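Local structure of viral CASP8 and FADD-like apoptosis regulator (Molluscum contagiosum virus subtype 1, 2BBR) at residues C32-A36 / S48-K54; E106-E111 / L164-L169; L112-R116 / S134-L139. The protein blocks death-receptor-induced apoptosis by interfering with caspase-8 recruitment and activation at the death-inducing signaling complex, and also suppresses host NF-kappa-B activation. One frame throughout, in Å; residues are numbered along the deposited sequence.

Contact 1 of 3, residues C32-A36 / S48-K54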
loop_
_atom_site.group_PDB
_atom_site.type_symbol
_atom_site.label_atom_id
_atom_site.label_comp_id
_atom_site.label_asym_id
_atom_site.label_seq_id
_atom_site.Cartn_x
_atom_site.Cartn_y
_atom_site.Cartn_z
ATOM N N CYS A 32 -0.138 2.638 5.734
ATOM C CA CYS A 32 -0.436 3.640 6.755
ATOM C C CYS A 32 0.464 4.864 6.669
ATOM O O CYS A 32 0.441 5.708 7.561
ATOM C CB CYS A 32 -0.275 3.032 8.151
ATOM S SG CYS A 32 -1.351 1.641 8.516
ATOM N N HIS A 33 1.240 4.973 5.595
ATOM C CA HIS A 33 2.181 6.079 5.446
ATOM C C HIS A 33 1.612 7.489 5.605
ATOM O O HIS A 33 2.224 8.328 6.266
ATOM C CB HIS A 33 2.896 5.973 4.099
ATOM C CG HIS A 33 4.057 6.908 3.956
ATOM N ND1 HIS A 33 5.244 6.735 4.632
ATOM C CD2 HIS A 33 4.202 8.037 3.222
ATOM C CE1 HIS A 33 6.071 7.719 4.324
ATOM N NE2 HIS A 33 5.463 8.522 3.469
ATOM N N ASP A 34 0.459 7.756 5.002
ATOM C CA ASP A 34 -0.148 9.083 5.085
ATOM C C ASP A 34 -0.821 9.360 6.423
ATOM O O ASP A 34 -0.708 10.459 6.968
ATOM C CB ASP A 34 -1.183 9.266 3.977
ATOM C CG ASP A 34 -0.617 9.000 2.603
ATOM O OD1 ASP A 34 0.406 9.624 2.252
ATOM O OD2 ASP A 34 -1.197 8.168 1.877
ATOM N N ALA A 35 -1.522 8.363 6.952
ATOM C CA ALA A 35 -2.238 8.524 8.213
ATOM C C ALA A 35 -1.365 8.424 9.460
ATOM O O ALA A 35 -1.604 9.126 10.445
ATOM C CB ALA A 35 -3.367 7.505 8.292
ATOM N N ALA A 36 -0.359 7.558 9.421
ATOM C CA ALA A 36 0.528 7.369 10.566
ATOM C C ALA A 36 1.960 7.777 10.243
ATOM O O ALA A 36 2.829 6.928 10.045
ATOM C CB ALA A 36 0.487 5.914 11.016
ATOM N N SER A 48 -1.743 4.890 16.166
ATOM C CA SER A 48 -2.007 6.176 15.543
ATOM C C SER A 48 -3.374 6.164 14.862
ATOM O O SER A 48 -4.136 7.124 14.967
ATOM C CB SER A 48 -0.922 6.501 14.518
ATOM O OG SER A 48 -1.151 7.775 13.948
ATOM N N LEU A 49 -3.685 5.077 14.160
ATOM C CA LEU A 49 -4.974 4.972 13.490
ATOM C C LEU A 49 -6.098 4.934 14.519
ATOM O O LEU A 49 -7.159 5.511 14.305
ATOM C CB LEU A 49 -5.029 3.723 12.608
ATOM C CG LEU A 49 -4.100 3.702 11.391
ATOM C CD1 LEU A 49 -4.333 2.418 10.610
ATOM C CD2 LEU A 49 -4.361 4.912 10.505
ATOM N N SER A 50 -5.860 4.259 15.638
ATOM C CA SER A 50 -6.861 4.168 16.697
ATOM C C SER A 50 -7.174 5.560 17.245
ATOM O O SER A 50 -8.331 5.905 17.477
ATOM C CB SER A 50 -6.353 3.270 17.828
ATOM O OG SER A 50 -6.084 1.963 17.354
ATOM N N GLN A 51 -6.129 6.357 17.440
ATOM C CA GLN A 51 -6.267 7.718 17.954
ATOM C C GLN A 51 -7.152 8.572 17.056
ATOM O O GLN A 51 -7.855 9.470 17.524
ATOM C CB GLN A 51 -4.895 8.380 18.050
ATOM C CG GLN A 51 -3.990 7.822 19.125
ATOM C CD GLN A 51 -2.546 8.212 18.901
ATOM O OE1 GLN A 51 -2.256 9.309 18.425
ATOM N NE2 GLN A 51 -1.629 7.318 19.250
ATOM N N GLN A 52 -7.103 8.286 15.761
ATOM C CA GLN A 52 -7.868 9.028 14.767
ATOM C C GLN A 52 -9.190 8.352 14.425
ATOM O O GLN A 52 -9.957 8.863 13.612
ATOM C CB GLN A 52 -7.034 9.174 13.491
ATOM C CG GLN A 52 -5.749 9.965 13.673
ATOM C CD GLN A 52 -4.819 9.840 12.484
ATOM O OE1 GLN A 52 -3.934 8.982 12.460
ATOM N NE2 GLN A 52 -5.021 10.687 11.484
ATOM N N ARG A 53 -9.445 7.210 15.054
ATOM C CA ARG A 53 -10.646 6.423 14.800
ATOM C C ARG A 53 -10.707 6.043 13.322
ATOM O O ARG A 53 -11.762 6.085 12.686
ATOM C CB ARG A 53 -11.910 7.185 15.204
ATOM C CG ARG A 53 -13.097 6.259 15.402
ATOM C CD ARG A 53 -14.298 6.971 15.990
ATOM N NE ARG A 53 -15.347 6.022 16.361
ATOM C CZ ARG A 53 -15.987 5.235 15.500
ATOM N NH1 ARG A 53 -15.692 5.277 14.209
ATOM N NH2 ARG A 53 -16.920 4.399 15.934
ATOM N N LYS A 54 -9.552 5.681 12.778
ATOM C CA LYS A 54 -9.461 5.267 11.385
ATOM C C LYS A 54 -9.255 3.760 11.335
ATOM O O LYS A 54 -9.318 3.151 10.268
ATOM C CB LYS A 54 -8.290 5.962 10.686
ATOM C CG LYS A 54 -8.474 7.455 10.489
ATOM C CD LYS A 54 -7.262 8.068 9.803
ATOM C CE LYS A 54 -7.432 9.568 9.612
ATOM N NZ LYS A 54 -6.236 10.178 8.971
#
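L49 reaches out from the last turn of helix 42-51 and touches the loop 32-36 with both of its methyl branches. CD2 meets the methyl of A35, with 3.6 Å between L49 CD2 and A35 CB, while CD1 lies against the sulfur of C32, 3.7 Å from L49 CD1 to C32 SG. The fork suits a leucine, whose two methyls can serve two neighbours at once. Its CG lies beside the backbone N and anti to the carbonyl carbon (chi1 -67°), and from there the branches extend to the loop although the CA–CB bond does not itself aim at it. Just before L49 in the helix, S48 meets A36, and the small size of both residues lets the backbones come close, A36 CA to S48 CA being 5.7 Å, the nearest CA pair of the two segments. K54 runs fully extended alongside, and its ammonium end lies beside the methyl of A35, 4.0 Å from K54 NZ to A35 CB.

Both backbones are fixed by their own bonds. In the loop, A36 N donates to C32 O at 2.7 Å, closing a helix-like turn that sets A35 and C32 facing L49. At the helix end R53 adopts positive phi, and K54 N returns to L49 O at 2.8 Å. Farther out, M63 of helix 57-66 packs on both C32 and L49, and D34 forms a salt bridge with R97. The whole joins the loop between helices 22-31 and 42-51 to a helix C-terminus closed by a Schellman motif, within the helical bundle of the first death effector domain.

Contact 2 of 3, residues E106-E111 / L164-L169; sequences ELDSSE and LRRLDL
R166 reaches across to E106 and E111 in the second death effector domain, where a salt-bridge network with D168 ties the start of helix 167-187 to a capping box at the start of helix 109-122. NH1 serves two acceptors: R166 NH1 to E111 OE2 is 2.8 Å, with the oxygen met on its syn side, and R166 NH1 to E106 O is 3.2 Å, the donor tilted 25° from the carbonyl plane. On the other side of the guanidinium, NE and NH2 grip D168 side-on, one nitrogen to each oxygen through its syn lone pair, R166 NH2 to D168 OD2 measuring 2.9 Å. The bends at chi2 and chi3 (-58° and -62°) fold the arginine back to put D168 and E111 at two edges of one plane.

A water completes the set by accepting from R166 NH2 and donating to both E106 O and E106 OE2. All three guanidinium nitrogens are therefore engaged, and E106 O accepts two bonds. The other oxygen of E111 works within its own turn: D108 N donates to E111 OE1 at its anti lone pair, while E111 N donates to D108 OD1, the two reciprocal bonds of the capping box. One glutamate thus completes the capping box through OE1 and binds R166 through OE2. With carboxylates at two of its edges, the guanidinium is held in its orientation.

Leucines pack beside the polar network. L107 CD2 meets L169 CD1 at 3.5 Å, and L164 CD2 lies 3.7 Å from E111 CB, where the two side chains cross at about a right angle. L169 CD1 also covers one face of the cation, 3.5 Å from the guanidinium plane of R166 and over its centre.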
loop_
_atom_site.group_PDB
_atom_site.type_symbol
_atom_site.label_atom_id
_atom_site.label_comp_id
_atom_site.label_asym_id
_atom_site.label_seq_id
_atom_site.Cartn_x
_atom_site.Cartn_y
_atom_site.Cartn_z
ATOM N N GLU A 106 3.614 -8.435 -7.590
ATOM C CA GLU A 106 3.582 -9.047 -8.920
ATOM C C GLU A 106 4.947 -8.974 -9.591
ATOM O O GLU A 106 5.115 -9.383 -10.743
ATOM C CB GLU A 106 2.554 -8.345 -9.809
ATOM C CG GLU A 106 1.118 -8.507 -9.348
ATOM C CD GLU A 106 0.641 -9.948 -9.402
ATOM O OE1 GLU A 106 -0.467 -10.223 -8.894
ATOM O OE2 GLU A 106 1.366 -10.806 -9.954
ATOM N N LEU A 107 5.919 -8.434 -8.868
ATOM C CA LEU A 107 7.274 -8.303 -9.385
ATOM C C LEU A 107 8.199 -9.301 -8.705
ATOM O O LEU A 107 8.054 -9.578 -7.514
ATOM C CB LEU A 107 7.795 -6.887 -9.126
ATOM C CG LEU A 107 7.070 -5.735 -9.823
ATOM C CD1 LEU A 107 7.409 -4.423 -9.131
ATOM C CD2 LEU A 107 7.455 -5.690 -11.288
ATOM N N ASP A 108 9.141 -9.853 -9.462
ATOM C CA ASP A 108 10.103 -10.777 -8.883
ATOM C C ASP A 108 11.336 -9.953 -8.522
ATOM O O ASP A 108 11.408 -8.764 -8.837
ATOM C CB ASP A 108 10.454 -11.909 -9.861
ATOM C CG ASP A 108 10.972 -11.403 -11.190
ATOM O OD1 ASP A 108 11.937 -10.616 -11.196
ATOM O OD2 ASP A 108 10.418 -11.805 -12.237
ATOM N N SER A 109 12.301 -10.573 -7.853
ATOM C CA SER A 109 13.502 -9.858 -7.432
ATOM C C SER A 109 14.325 -9.248 -8.557
ATOM O O SER A 109 14.903 -8.177 -8.387
ATOM C CB SER A 109 14.391 -10.775 -6.590
ATOM O OG SER A 109 13.720 -11.187 -5.413
ATOM N N SER A 110 14.391 -9.923 -9.699
ATOM C CA SER A 110 15.153 -9.407 -10.833
ATOM C C SER A 110 14.488 -8.156 -11.397
ATOM O O SER A 110 15.159 -7.187 -11.747
ATOM C CB SER A 110 15.261 -10.467 -11.930
ATOM O OG SER A 110 16.010 -9.980 -13.029
ATOM N N GLU A 111 13.162 -8.193 -11.493
ATOM C CA GLU A 111 12.403 -7.051 -11.993
ATOM C C GLU A 111 12.559 -5.878 -11.027
ATOM O O GLU A 111 12.765 -4.741 -11.443
ATOM C CB GLU A 111 10.920 -7.416 -12.133
ATOM C CG GLU A 111 10.645 -8.470 -13.195
ATOM C CD GLU A 111 9.188 -8.893 -13.251
ATOM O OE1 GLU A 111 8.647 -9.305 -12.203
ATOM O OE2 GLU A 111 8.590 -8.827 -14.345
ATOM N N LEU A 164 10.582 -2.063 -18.515
ATOM C CA LEU A 164 10.797 -3.427 -18.047
ATOM C C LEU A 164 10.009 -4.416 -18.906
ATOM O O LEU A 164 10.190 -5.632 -18.802
ATOM C CB LEU A 164 10.342 -3.534 -16.587
ATOM C CG LEU A 164 10.504 -4.867 -15.858
ATOM C CD1 LEU A 164 11.981 -5.210 -15.739
ATOM C CD2 LEU A 164 9.859 -4.771 -14.478
ATOM N N ARG A 165 9.139 -3.869 -19.751
ATOM C CA ARG A 165 8.268 -4.632 -20.639
ATOM C C ARG A 165 7.071 -5.243 -19.919
ATOM O O ARG A 165 6.390 -6.113 -20.460
ATOM C CB ARG A 165 9.052 -5.705 -21.405
ATOM C CG ARG A 165 9.945 -5.108 -22.486
ATOM C CD ARG A 165 10.475 -6.158 -23.451
ATOM N NE ARG A 165 11.891 -6.441 -23.238
ATOM C CZ ARG A 165 12.387 -7.028 -22.154
ATOM N NH1 ARG A 165 11.582 -7.401 -21.168
ATOM N NH2 ARG A 165 13.691 -7.241 -22.054
ATOM N N ARG A 166 6.816 -4.781 -18.697
ATOM C CA ARG A 166 5.659 -5.248 -17.943
ATOM C C ARG A 166 4.527 -4.276 -18.262
ATOM O O ARG A 166 4.096 -3.476 -17.422
ATOM C CB ARG A 166 5.942 -5.272 -16.436
ATOM C CG ARG A 166 6.827 -6.434 -15.988
ATOM C CD ARG A 166 6.215 -7.778 -16.374
ATOM N NE ARG A 166 4.922 -8.016 -15.740
ATOM C CZ ARG A 166 4.762 -8.549 -14.533
ATOM N NH1 ARG A 166 5.821 -8.905 -13.818
ATOM N NH2 ARG A 166 3.541 -8.725 -14.041
ATOM N N LEU A 167 4.060 -4.347 -19.505
ATOM C CA LEU A 167 2.993 -3.479 -19.974
ATOM C C LEU A 167 1.698 -3.682 -19.197
ATOM O O LEU A 167 0.854 -2.785 -19.148
ATOM C CB LEU A 167 2.762 -3.696 -21.475
ATOM C CG LEU A 167 3.796 -3.055 -22.409
ATOM C CD1 LEU A 167 5.199 -3.525 -22.063
ATOM C CD2 LEU A 167 3.457 -3.403 -23.847
ATOM N N ASP A 168 1.540 -4.850 -18.586
ATOM C CA ASP A 168 0.349 -5.135 -17.799
ATOM C C ASP A 168 0.336 -4.266 -16.541
ATOM O O ASP A 168 -0.692 -3.677 -16.192
ATOM C CB ASP A 168 0.302 -6.624 -17.427
ATOM C CG ASP A 168 1.529 -7.084 -16.650
ATOM O OD1 ASP A 168 2.663 -6.739 -17.049
ATOM O OD2 ASP A 168 1.350 -7.806 -15.647
ATOM N N LEU A 169 1.479 -4.176 -15.869
ATOM C CA LEU A 169 1.587 -3.370 -14.658
ATOM C C LEU A 169 1.563 -1.889 -15.027
ATOM O O LEU A 169 0.973 -1.075 -14.320
ATOM C CB LEU A 169 2.870 -3.726 -13.903
ATOM C CG LEU A 169 2.958 -5.191 -13.467
ATOM C CD1 LEU A 169 4.282 -5.436 -12.761
ATOM C CD2 LEU A 169 1.792 -5.547 -12.560
HETATM O O HOH W 1 2.964 -10.721 -11.998
#

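Contact 3 of 3, residues L112-R116 / S134-L139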
loop_
_atom_site.group_PDB
_atom_site.type_symbol
_atom_site.label_atom_id
_atom_site.label_comp_id
_atom_site.label_asym_id
_atom_site.label_seq_id
_atom_site.Cartn_x
_atom_site.Cartn_y
_atom_site.Cartn_z
ATOM N N LEU A 112 12.469 -6.166 -9.732
ATOM C CA LEU A 112 12.606 -5.122 -8.728
ATOM C C LEU A 112 13.994 -4.491 -8.801
ATOM O O LEU A 112 14.139 -3.274 -8.697
ATOM C CB LEU A 112 12.349 -5.693 -7.332
ATOM C CG LEU A 112 12.520 -4.738 -6.147
ATOM C CD1 LEU A 112 11.613 -3.523 -6.305
ATOM C CD2 LEU A 112 12.199 -5.479 -4.862
ATOM N N ARG A 113 15.019 -5.321 -8.984
ATOM C CA ARG A 113 16.380 -4.813 -9.092
ATOM C C ARG A 113 16.493 -3.880 -10.299
ATOM O O ARG A 113 17.085 -2.810 -10.213
ATOM C CB ARG A 113 17.370 -5.970 -9.246
ATOM C CG ARG A 113 18.802 -5.533 -9.528
ATOM C CD ARG A 113 19.607 -6.695 -10.083
ATOM N NE ARG A 113 18.890 -7.341 -11.179
ATOM C CZ ARG A 113 18.536 -6.731 -12.307
ATOM N NH1 ARG A 113 18.837 -5.454 -12.501
ATOM N NH2 ARG A 113 17.860 -7.394 -13.234
ATOM N N ALA A 114 15.915 -4.290 -11.426
ATOM C CA ALA A 114 15.962 -3.472 -12.632
ATOM C C ALA A 114 15.289 -2.125 -12.385
ATOM O O ALA A 114 15.789 -1.086 -12.804
ATOM C CB ALA A 114 15.280 -4.195 -13.789
ATOM N N LEU A 115 14.154 -2.146 -11.690
ATOM C CA LEU A 115 13.422 -0.919 -11.401
ATOM C C LEU A 115 14.237 0.015 -10.517
ATOM O O LEU A 115 14.254 1.225 -10.738
ATOM C CB LEU A 115 12.084 -1.245 -10.732
ATOM C CG LEU A 115 11.062 -1.947 -11.630
ATOM C CD1 LEU A 115 9.869 -2.372 -10.798
ATOM C CD2 LEU A 115 10.635 -1.016 -12.760
ATOM N N ARG A 116 14.911 -0.544 -9.513
ATOM C CA ARG A 116 15.729 0.281 -8.628
ATOM C C ARG A 116 16.848 0.941 -9.429
ATOM O O ARG A 116 17.192 2.097 -9.194
ATOM C CB ARG A 116 16.328 -0.556 -7.491
ATOM C CG ARG A 116 15.309 -1.080 -6.486
ATOM C CD ARG A 116 16.009 -1.603 -5.234
ATOM N NE ARG A 116 16.995 -2.631 -5.559
ATOM C CZ ARG A 116 16.802 -3.936 -5.405
ATOM N NH1 ARG A 116 15.658 -4.392 -4.920
ATOM N NH2 ARG A 116 17.755 -4.788 -5.751
ATOM N N SER A 134 16.094 -3.258 -0.764
ATOM C CA SER A 134 14.904 -2.412 -0.829
ATOM C C SER A 134 13.707 -3.073 -1.498
ATOM O O SER A 134 13.806 -3.580 -2.614
ATOM C CB SER A 134 15.217 -1.106 -1.564
ATOM O OG SER A 134 16.171 -0.329 -0.864
ATOM N N ARG A 135 12.569 -3.049 -0.809
ATOM C CA ARG A 135 11.327 -3.620 -1.325
ATOM C C ARG A 135 10.692 -2.632 -2.305
ATOM O O ARG A 135 11.073 -1.461 -2.346
ATOM C CB ARG A 135 10.336 -3.863 -0.180
ATOM C CG ARG A 135 10.840 -4.725 0.966
ATOM C CD ARG A 135 9.716 -4.946 1.976
ATOM N NE ARG A 135 10.070 -5.899 3.026
ATOM C CZ ARG A 135 10.774 -5.597 4.113
ATOM N NH1 ARG A 135 11.209 -4.362 4.309
ATOM N NH2 ARG A 135 11.046 -6.538 5.006
ATOM N N PHE A 136 9.716 -3.093 -3.082
ATOM C CA PHE A 136 9.038 -2.204 -4.020
ATOM C C PHE A 136 8.393 -1.025 -3.284
ATOM O O PHE A 136 8.476 0.114 -3.749
ATOM C CB PHE A 136 7.964 -2.950 -4.816
ATOM C CG PHE A 136 7.266 -2.091 -5.840
ATOM C CD1 PHE A 136 7.929 -1.674 -6.988
ATOM C CD2 PHE A 136 5.953 -1.677 -5.643
ATOM C CE1 PHE A 136 7.293 -0.857 -7.922
ATOM C CE2 PHE A 136 5.311 -0.863 -6.569
ATOM C CZ PHE A 136 5.979 -0.450 -7.711
ATOM N N VAL A 137 7.759 -1.278 -2.140
ATOM C CA VAL A 137 7.131 -0.173 -1.417
ATOM C C VAL A 137 8.171 0.838 -0.966
ATOM O O VAL A 137 7.883 2.029 -0.861
ATOM C CB VAL A 137 6.313 -0.649 -0.185
ATOM C CG1 VAL A 137 5.080 -1.404 -0.647
ATOM C CG2 VAL A 137 7.171 -1.511 0.728
ATOM N N GLU A 138 9.386 0.373 -0.701
ATOM C CA GLU A 138 10.441 1.284 -0.289
ATOM C C GLU A 138 10.912 2.093 -1.502
ATOM O O GLU A 138 11.257 3.267 -1.373
ATOM C CB GLU A 138 11.570 0.493 0.383
ATOM C CG GLU A 138 11.143 0.018 1.779
ATOM C CD GLU A 138 11.987 -1.111 2.353
ATOM O OE1 GLU A 138 11.806 -1.426 3.549
ATOM O OE2 GLU A 138 12.809 -1.693 1.623
ATOM N N LEU A 139 10.897 1.481 -2.682
ATOM C CA LEU A 139 11.257 2.184 -3.910
ATOM C C LEU A 139 10.207 3.277 -4.155
ATOM O O LEU A 139 10.546 4.411 -4.503
ATOM C CB LEU A 139 11.281 1.217 -5.097
ATOM C CG LEU A 139 11.381 1.837 -6.494
ATOM C CD1 LEU A 139 12.647 2.672 -6.608
ATOM C CD2 LEU A 139 11.367 0.734 -7.547
#
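The phenyl ring of F136 is met at its edge, near the ring plane, by L112 CD1, while L115 CD1 comes to it obliquely, 4.1 Å from F136 CE1. The guanidinium of R116 carries on one face the CA of R113 and the carbonyl oxygen of L112, both offset toward the rim and both from its own helix. It thus lies back over helix 109-122, and the bend at chi3 (-56°) turns its NH1 to the chain ahead of helix 136-145. There R116 NH1 gives S134 O a weak hydrogen bond, 3.1 Å long with an N-H...O angle of 128°.

L112 carries much of the packing. Its CG stands anti to the backbone N (chi1 177°), which swings the branches across: CD1 lies 3.7 Å from F136 CA and CD2 lies 3.4 Å from S134 O, so both branches lie against the backbone from S134 to F136. A branched apolar leucine suits this buried place, setting two methyls on the chain at once. One turn on, L139 CD2 sits against L115 CB at 3.8 Å. E138, in the first turn of helix 136-145, accepts through OE2 from the backbone N of the N-cap residue R135 at 2.8 Å, and S134 OG is bonded to S131 N.

Beyond the contact, L115 also touches M160 and L161 of helix 155-163, placing this interface in the hydrophobic interior of the death effector domain bundle. Its chemistry is chiefly apolar packing: the one cross-bond is weak, which implies that the leucines and F136 do most of the holding, while R116 adds its aliphatic CD against S134 CB.

How the contacts relate
Contacts 2 and 3 belong to the second death effector domain and share helix 109-122; their centres are about 11 Å apart and they touch. L107 joins them, its CD1 lying 3.5 Å from F136 CD1 and 3.6 Å from L115 CD1, while L164 CD1 packs 4.0 Å from A114 CB. The polar network of contact 2 thus lies outside a shared apolar layer that continues into the buried contact 3. Contact 1, in the first domain, is on the other side of the chain's centre, with its centre about 31 Å from that of contact 2 and about 25 Å from that of contact 3. The azide pocket of L88, R95 and K98 includes no residue of any contact.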